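PDB 6O38: acinetobacter secreted protease CpaA from Acinetobacter nosocomialis M2, which is a secreted zinc metalloprotease that probably cleaves glycoproteins outside the cell and is exported by a type II secretion system with the help of its chaperone CpaB. Local coordinates for residues T65-E70 and A114-V119; Q128-P133 and V142-T147. One frame throughout, in Å; residues are numbered along the deposited sequence.

Contact 1: T65-E70 and A114-V119; sequences TNIPLE and ATMQKV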
loop_
_atom_site.group_PDB
_atom_site.type_symbol
_atom_site.label_atom_id
_atom_site.label_comp_id
_atom_site.label_asym_id
_atom_site.label_seq_id
_atom_site.Cartn_x
_atom_site.Cartn_y
_atom_site.Cartn_z
ATOM N N THR A 65 -10.887 20.850 6.035
ATOM C CA THR A 65 -9.969 21.819 6.616
ATOM C C THR A 65 -8.853 22.117 5.618
ATOM O O THR A 65 -8.840 21.606 4.495
ATOM C CB THR A 65 -9.389 21.305 7.938
ATOM O OG1 THR A 65 -8.497 20.213 7.677
ATOM C CG2 THR A 65 -10.501 20.829 8.859
ATOM N N ASN A 66 -7.907 22.956 6.039
ATOM C CA ASN A 66 -6.733 23.270 5.236
ATOM C C ASN A 66 -5.496 22.509 5.701
ATOM O O ASN A 66 -4.375 22.878 5.335
ATOM C CB ASN A 66 -6.466 24.776 5.246
ATOM C CG ASN A 66 -6.028 25.283 6.606
ATOM O OD1 ASN A 66 -6.466 24.780 7.640
ATOM N ND2 ASN A 66 -5.156 26.285 6.611
ATOM N N ILE A 67 -5.678 21.461 6.495
ATOM C CA ILE A 67 -4.574 20.651 6.994
ATOM C C ILE A 67 -4.323 19.526 5.987
ATOM O O ILE A 67 -5.234 18.718 5.749
ATOM C CB ILE A 67 -4.875 20.086 8.386
ATOM C CG1 ILE A 67 -4.975 21.225 9.402
ATOM C CG2 ILE A 67 -3.811 19.082 8.798
ATOM C CD1 ILE A 67 -5.338 20.775 10.794
ATOM N N PRO A 68 -3.134 19.444 5.388
ATOM C CA PRO A 68 -2.886 18.405 4.372
ATOM C C PRO A 68 -2.872 16.986 4.921
ATOM O O PRO A 68 -2.858 16.040 4.123
ATOM C CB PRO A 68 -1.510 18.787 3.806
ATOM C CG PRO A 68 -1.325 20.231 4.173
ATOM C CD PRO A 68 -2.016 20.394 5.490
ATOM N N LEU A 69 -2.868 16.804 6.238
ATOM C CA LEU A 69 -2.927 15.467 6.808
ATOM C C LEU A 69 -4.346 14.918 6.720
ATOM O O LEU A 69 -5.326 15.668 6.727
ATOM C CB LEU A 69 -2.457 15.481 8.264
ATOM C CG LEU A 69 -1.087 16.109 8.537
ATOM C CD1 LEU A 69 -0.718 15.983 10.008
ATOM C CD2 LEU A 69 -0.016 15.484 7.657
ATOM N N GLU A 70 -4.450 13.592 6.630
ATOM C CA GLU A 70 -5.762 12.969 6.495
ATOM C C GLU A 70 -6.524 12.955 7.816
ATOM O O GLU A 70 -7.736 13.194 7.835
ATOM C CB GLU A 70 -5.622 11.550 5.943
ATOM C CG GLU A 70 -5.965 11.434 4.466
ATOM C CD GLU A 70 -5.710 10.049 3.905
ATOM O OE1 GLU A 70 -5.543 9.100 4.700
ATOM O OE2 GLU A 70 -5.674 9.910 2.665
ATOM N N ALA A 114 2.750 20.341 22.770
ATOM C CA ALA A 114 1.562 20.213 21.938
ATOM C C ALA A 114 1.816 19.253 20.784
ATOM O O ALA A 114 2.896 19.242 20.187
ATOM C CB ALA A 114 1.137 21.581 21.405
ATOM N N THR A 115 0.806 18.433 20.480
ATOM C CA THR A 115 0.941 17.447 19.411
ATOM C C THR A 115 1.222 18.116 18.072
ATOM O O THR A 115 2.054 17.635 17.291
ATOM C CB THR A 115 -0.325 16.590 19.330
ATOM O OG1 THR A 115 -0.440 15.793 20.516
ATOM C CG2 THR A 115 -0.282 15.675 18.114
HETATM N N MSE A 116 0.555 19.230 17.792
HETATM C CA MSE A 116 0.758 19.933 16.531
HETATM C C MSE A 116 1.207 21.374 16.750
HETATM O O MSE A 116 0.589 22.122 17.507
HETATM C CB MSE A 116 -0.518 19.902 15.692
HETATM C CG MSE A 116 -0.388 20.597 14.352
HETATM SE SE MSE A 116 -1.742 19.999 13.092
HETATM C CE MSE A 116 -1.247 18.115 13.030
ATOM N N GLN A 117 2.294 21.753 16.080
ATOM C CA GLN A 117 2.850 23.092 16.183
ATOM C C GLN A 117 3.271 23.561 14.798
ATOM O O GLN A 117 3.434 22.762 13.874
ATOM C CB GLN A 117 4.050 23.135 17.141
ATOM C CG GLN A 117 3.759 22.604 18.535
ATOM C CD GLN A 117 4.966 22.669 19.446
ATOM O OE1 GLN A 117 5.633 23.700 19.541
ATOM N NE2 GLN A 117 5.261 21.561 20.115
ATOM N N LYS A 118 3.439 24.874 14.660
ATOM C CA LYS A 118 3.847 25.486 13.403
ATOM C C LYS A 118 5.116 26.297 13.617
ATOM O O LYS A 118 5.172 27.143 14.514
ATOM C CB LYS A 118 2.741 26.382 12.840
ATOM C CG LYS A 118 3.138 27.133 11.578
ATOM C CD LYS A 118 1.920 27.668 10.844
ATOM C CE LYS A 118 1.966 29.184 10.730
ATOM N NZ LYS A 118 1.376 29.666 9.451
ATOM N N VAL A 119 6.128 26.037 12.795
ATOM C CA VAL A 119 7.341 26.847 12.758
ATOM C C VAL A 119 7.261 27.729 11.520
ATOM O O VAL A 119 7.269 27.230 10.389
ATOM C CB VAL A 119 8.606 25.974 12.743
ATOM C CG1 VAL A 119 9.844 26.840 12.577
ATOM C CG2 VAL A 119 8.695 25.158 14.023
#

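Contact 2: Q128-P133 and V142-T147; sequences QTIALP and VQVVST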
loop_
_atom_site.group_PDB
_atom_site.type_symbol
_atom_site.label_atom_id
_atom_site.label_comp_id
_atom_site.label_asym_id
_atom_site.label_seq_id
_atom_site.Cartn_x
_atom_site.Cartn_y
_atom_site.Cartn_z
ATOM N N GLN A 128 19.466 31.623 9.157
ATOM C CA GLN A 128 20.044 30.902 8.026
ATOM C C GLN A 128 19.695 29.420 8.081
ATOM O O GLN A 128 19.281 28.830 7.077
ATOM C CB GLN A 128 21.562 31.096 8.002
ATOM C CG GLN A 128 22.278 30.368 6.875
ATOM C CD GLN A 128 22.022 30.997 5.520
ATOM O OE1 GLN A 128 22.340 32.165 5.296
ATOM N NE2 GLN A 128 21.445 30.225 4.605
ATOM N N THR A 129 19.855 28.803 9.249
ATOM C CA THR A 129 19.551 27.388 9.429
ATOM C C THR A 129 18.796 27.216 10.736
ATOM O O THR A 129 19.289 27.614 11.796
ATOM C CB THR A 129 20.827 26.540 9.435
ATOM O OG1 THR A 129 21.581 26.796 8.243
ATOM C CG2 THR A 129 20.484 25.060 9.507
ATOM N N ILE A 130 17.606 26.631 10.661
ATOM C CA ILE A 130 16.813 26.323 11.844
ATOM C C ILE A 130 16.904 24.828 12.103
ATOM O O ILE A 130 16.983 24.015 11.175
ATOM C CB ILE A 130 15.344 26.775 11.691
ATOM C CG1 ILE A 130 14.704 26.130 10.461
ATOM C CG2 ILE A 130 15.259 28.291 11.607
ATOM C CD1 ILE A 130 13.226 25.846 10.624
ATOM N N ALA A 131 16.905 24.458 13.379
ATOM C CA ALA A 131 17.043 23.071 13.793
ATOM C C ALA A 131 15.832 22.669 14.620
ATOM O O ALA A 131 15.451 23.379 15.556
ATOM C CB ALA A 131 18.328 22.860 14.597
ATOM N N LEU A 132 15.223 21.548 14.260
ATOM C CA LEU A 132 14.151 21.023 15.091
ATOM C C LEU A 132 14.745 20.290 16.292
ATOM O O LEU A 132 15.738 19.570 16.151
ATOM C CB LEU A 132 13.261 20.074 14.292
ATOM C CG LEU A 132 12.509 20.674 13.103
ATOM C CD1 LEU A 132 11.694 19.605 12.394
ATOM C CD2 LEU A 132 11.617 21.819 13.558
ATOM N N PRO A 133 14.168 20.456 17.479
ATOM C CA PRO A 133 14.720 19.782 18.656
ATOM C C PRO A 133 14.458 18.288 18.604
ATOM O O PRO A 133 13.424 17.827 18.114
ATOM C CB PRO A 133 13.974 20.439 19.822
ATOM C CG PRO A 133 12.675 20.856 19.229
ATOM C CD PRO A 133 12.982 21.263 17.809
ATOM N N VAL A 142 4.985 18.846 13.284
ATOM C CA VAL A 142 5.359 20.243 13.116
ATOM C C VAL A 142 5.212 20.622 11.649
ATOM O O VAL A 142 5.605 19.859 10.759
ATOM C CB VAL A 142 6.801 20.501 13.603
ATOM C CG1 VAL A 142 7.234 21.921 13.283
ATOM C CG2 VAL A 142 6.911 20.232 15.093
ATOM N N GLN A 143 4.645 21.799 11.402
ATOM C CA GLN A 143 4.555 22.363 10.062
ATOM C C GLN A 143 5.584 23.479 9.938
ATOM O O GLN A 143 5.505 24.484 10.655
ATOM C CB GLN A 143 3.150 22.894 9.776
ATOM C CG GLN A 143 3.074 23.783 8.544
ATOM C CD GLN A 143 1.717 24.437 8.371
ATOM O OE1 GLN A 143 1.114 24.906 9.336
ATOM N NE2 GLN A 143 1.229 24.471 7.136
ATOM N N VAL A 144 6.545 23.302 9.038
ATOM C CA VAL A 144 7.585 24.292 8.794
ATOM C C VAL A 144 7.213 25.062 7.536
ATOM O O VAL A 144 7.114 24.482 6.447
ATOM C CB VAL A 144 8.968 23.634 8.659
ATOM C CG1 VAL A 144 10.056 24.693 8.604
ATOM C CG2 VAL A 144 9.211 22.674 9.814
ATOM N N VAL A 145 7.008 26.369 7.681
ATOM C CA VAL A 145 6.535 27.222 6.597
ATOM C C VAL A 145 7.319 28.526 6.637
ATOM O O VAL A 145 7.665 29.023 7.714
ATOM C CB VAL A 145 5.014 27.473 6.699
ATOM C CG1 VAL A 145 4.660 28.126 8.028
ATOM C CG2 VAL A 145 4.521 28.315 5.529
ATOM N N SER A 146 7.623 29.067 5.459
ATOM C CA SER A 146 8.374 30.309 5.343
ATOM C C SER A 146 7.660 31.257 4.392
ATOM O O SER A 146 7.215 30.845 3.316
ATOM C CB SER A 146 9.802 30.049 4.850
ATOM O OG SER A 146 10.481 31.266 4.590
ATOM N N THR A 147 7.548 32.521 4.798
ATOM C CA THR A 147 7.075 33.592 3.930
ATOM C C THR A 147 8.164 34.617 3.648
ATOM O O THR A 147 7.893 35.637 3.004
ATOM C CB THR A 147 5.853 34.283 4.542
ATOM O OG1 THR A 147 6.254 35.042 5.690
ATOM C CG2 THR A 147 4.807 33.256 4.953
#

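Contact 1: T65-E70 and A114-V119
M116, a selenomethionine at the start of strand 116-121, runs its side chain out to meet I67 and L69 in the loop between strands 58-61 and 71-74. The backbones stay well separated, with the closest pair of CA atoms, those of I67 and M116, 10.9 Å apart, so the long side chains have to bridge the space between them. M116 has CG anti to its own nitrogen (chi1 -179°) and stays extended through chi2, then bends at chi3 (-61°). That bend swings the terminal methyl out of line with the rest of the chain and toward L69, leaving the selenium nearer I67.

The tighter touch is end to end with the leucine: L69 CD1 lies 3.7 Å from M116 CE. The I67 side chain leaves its backbone running alongside M116's segment rather than at it, and its extended outer branch then brings I67 CD1 to 4.3 Å from M116 SE. One flexible chain therefore serves two branched ones, methyl against methyl and methyl against selenium.

Three aromatic residues pack against these side chains. W174 of strand 172-178 touches both L69 and M116, while F82 and Y80 of strand 79-85 touch I67 and M116 respectively. At the end of the loop E70 turns to the other protein of the complex, its OE1 accepting a hydrogen bond from the backbone N of N96 of the chaperone CpaB.

The two segments fall in successive sequence ranges of the StcE beta-sandwich family, so the contact probably joins one such domain to the next. With two small apolar touches and no polar bond between the segments, it rests on dispersion and the exclusion of water, which fix neither direction nor register sharply.

Contact 2: Q128-P133 and V142-T147
Within a single StcE-type beta-sandwich unit, strand 129-131 and the residues after it face strand 141-146, each belonging to a different sheet, and I130, L132, V142 and V144 contribute apolar side chains to the interior between them. The I130 and V144 chains reach toward each other and meet at their ends, I130 CD1 lying 3.9 Å from V144 CG1. I130 holds CG1 between its backbone nitrogen and carbonyl carbon (chi1 57°), and from there CD1 extends to the valine. V144 answers with the methyl that stands opposite its own nitrogen.

Two residues further along the first segment, the contact is looser: L132 CD2 comes to 4.4 Å from V142 CG1. F175 of strand 172-178 touches both L132 and V144, and L167 of strand 166-167 packs on I130 and V144, so further apolar residues pack against the I130-V144 pair. V142 also rests on V119 of the neighbouring strand.

All four residues are buried and meet through methyl groups alone, so between these segments cohesion comes from hydrophobic burial, while backbone hydrogen bonds such as those of I130 with D153 run to a strand of the same sheet.

Following the chain from the N terminus, the loop 65-70 comes first, and contact 1 closes when strand 116-121 arrives, after 43 intervening residues, 21 of them in strands. Contact 2 then opens at 128-133 and closes at 142-147 across only eight residues, so the two stand in series, neither nested nor crossed. Contact 1 probably ties two successive beta-sandwich domains together; contact 2 joins the facing layers of the later one. Their centres lie 14 Å apart, linked by the parallel strands 116-121 and 141-146: V119 N is 2.7 Å from Q143 O, and V119 O is 2.9 Å from V145 N, both probable hydrogen bonds.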